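Side-chain contact in putrescine aminotransferase (Halomonas elongata DSM 2581, PDB 6GWI), which probably transfers amino groups between amines such as putrescine and keto acceptors, using bound pyridoxal-5'-phosphate as cofactor: residues Asn121-Val124 with Leu125-Arg129. Sequence-based numbering, arbitrary orientation.
Sequences NDTV and LRMVR
T123 and M127, like V124 and V128, sit one turn apart on helix 117-134, where the N-H of each later residue bonds to the C=O of the earlier one in regular alpha-helical i to i+4 pattern. This helix follows strand 108-114 in fold type I of the PLP enzymes, to which class-III aminotransferases belong, and starts at the cofactor pocket. The M127 N to T123 O bond is 2.8 Å. V128 N to V124 O is also 2.8 Å.

The M127 chain runs back alongside T123, with M127 CG 3.3 Å from T123 O. Its first torsion (chi1 -83°) sets CG beside the backbone N. The extended chain then carries SD and CE along T123, and M127 CE comes to 3.8 Å from T123 CG2. T123 itself, at chi1 -51°, turns this methyl toward M127 and leaves OG1 to bond to E119 O and H316 NE2. Both side chains also touch F112 of strand 108-114. With an alanine at M127, T123 CG2 would probably lose its thioether neighbour and a gap would open beside F112.

The polar ends reach elsewhere: N121, next to the cofactor, bonds through ND2 to D256, D122 bonds to T154 and to L155 N of the second subunit, and R126 NH2 bonds to Q169 O of that subunit.

V124 and V128 make an i/i+4 valine pair. V128 CG2 sits just beyond the V124 carbonyl, 3.1 Å from V124 O. The same methyl, V128 CG2, meets V124 CG1 at 4.1 Å.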
loop_
_atom_site.group_PDB
_atom_site.type_symbol
_atom_site.label_atom_id
_atom_site.label_comp_id
_atom_site.label_asym_id
_atom_site.label_seq_id
_atom_site.Cartn_x
_atom_site.Cartn_y
_atom_site.Cartn_z
ATOM N N ASN B 121 0.150 8.249 3.639
ATOM C CA ASN B 121 0.203 8.832 4.976
ATOM C C ASN B 121 1.381 8.288 5.784
ATOM O O ASN B 121 1.955 9.030 6.588
ATOM C CB ASN B 121 -1.127 8.627 5.699
ATOM C CG ASN B 121 -2.157 9.688 5.319
ATOM O OD1 ASN B 121 -1.945 10.882 5.540
ATOM N ND2 ASN B 121 -3.268 9.258 4.734
ATOM N N ASP B 122 1.790 7.029 5.561
ATOM C CA ASP B 122 3.048 6.557 6.141
ATOM C C ASP B 122 4.223 7.382 5.635
ATOM O O ASP B 122 5.138 7.717 6.397
ATOM C CB ASP B 122 3.303 5.084 5.810
ATOM C CG ASP B 122 2.389 4.143 6.557
ATOM O OD1 ASP B 122 1.196 4.066 6.189
ATOM O OD2 ASP B 122 2.864 3.478 7.505
ATOM N N THR B 123 4.237 7.670 4.332
ATOM C CA THR B 123 5.273 8.519 3.759
ATOM C C THR B 123 5.258 9.896 4.411
ATOM O O THR B 123 6.305 10.431 4.796
ATOM C CB THR B 123 5.051 8.638 2.250
ATOM O OG1 THR B 123 4.903 7.329 1.679
ATOM C CG2 THR B 123 6.209 9.361 1.575
ATOM N N VAL B 124 4.065 10.480 4.551
ATOM C CA VAL B 124 3.918 11.761 5.237
ATOM C C VAL B 124 4.568 11.708 6.612
ATOM O O VAL B 124 5.325 12.606 6.998
ATOM C CB VAL B 124 2.428 12.138 5.340
ATOM C CG1 VAL B 124 2.205 13.207 6.411
ATOM C CG2 VAL B 124 1.904 12.607 3.994
ATOM N N LEU B 125 4.251 10.669 7.388
ATOM C CA LEU B 125 4.718 10.617 8.771
ATOM C C LEU B 125 6.238 10.550 8.837
ATOM O O LEU B 125 6.862 11.254 9.638
ATOM C CB LEU B 125 4.083 9.428 9.490
ATOM C CG LEU B 125 4.361 9.275 10.988
ATOM C CD1 LEU B 125 4.141 10.577 11.736
ATOM C CD2 LEU B 125 3.472 8.192 11.575
ATOM N N ARG B 126 6.856 9.704 8.005
ATOM C CA ARG B 126 8.311 9.604 8.020
ATOM C C ARG B 126 8.953 10.872 7.477
ATOM O O ARG B 126 9.990 11.315 7.982
ATOM C CB ARG B 126 8.773 8.386 7.223
ATOM C CG ARG B 126 8.395 7.056 7.849
ATOM C CD ARG B 126 9.068 5.891 7.128
ATOM N NE ARG B 126 10.496 5.795 7.429
ATOM C CZ ARG B 126 11.363 5.065 6.729
ATOM N NH1 ARG B 126 10.954 4.372 5.677
ATOM N NH2 ARG B 126 12.643 5.031 7.079
ATOM N N MET B 127 8.343 11.481 6.454
ATOM C CA MET B 127 8.880 12.722 5.914
ATOM C C MET B 127 8.825 13.838 6.949
ATOM O O MET B 127 9.783 14.604 7.102
ATOM C CB MET B 127 8.106 13.135 4.665
ATOM C CG MET B 127 8.560 12.464 3.388
ATOM S SD MET B 127 7.641 13.116 1.983
ATOM C CE MET B 127 8.460 12.267 0.637
ATOM N N VAL B 128 7.708 13.943 7.671
ATOM C CA VAL B 128 7.545 15.012 8.652
ATOM C C VAL B 128 8.606 14.903 9.737
ATOM O O VAL B 128 9.264 15.888 10.094
ATOM C CB VAL B 128 6.124 14.977 9.241
ATOM C CG1 VAL B 128 6.032 15.805 10.517
ATOM C CG2 VAL B 128 5.123 15.486 8.219
ATOM N N ARG B 129 8.800 13.697 10.268
ATOM C CA ARG B 129 9.709 13.514 11.393
ATOM C C ARG B 129 11.161 13.532 10.944
ATOM O O ARG B 129 12.023 14.042 11.668
ATOM C CB ARG B 129 9.345 12.217 12.126
ATOM C CG ARG B 129 8.093 12.404 13.008
ATOM C CD ARG B 129 7.446 11.112 13.538
ATOM N NE ARG B 129 6.411 11.430 14.531
ATOM C CZ ARG B 129 5.714 10.538 15.235
ATOM N NH1 ARG B 129 5.917 9.237 15.077
ATOM N NH2 ARG B 129 4.806 10.954 16.109
#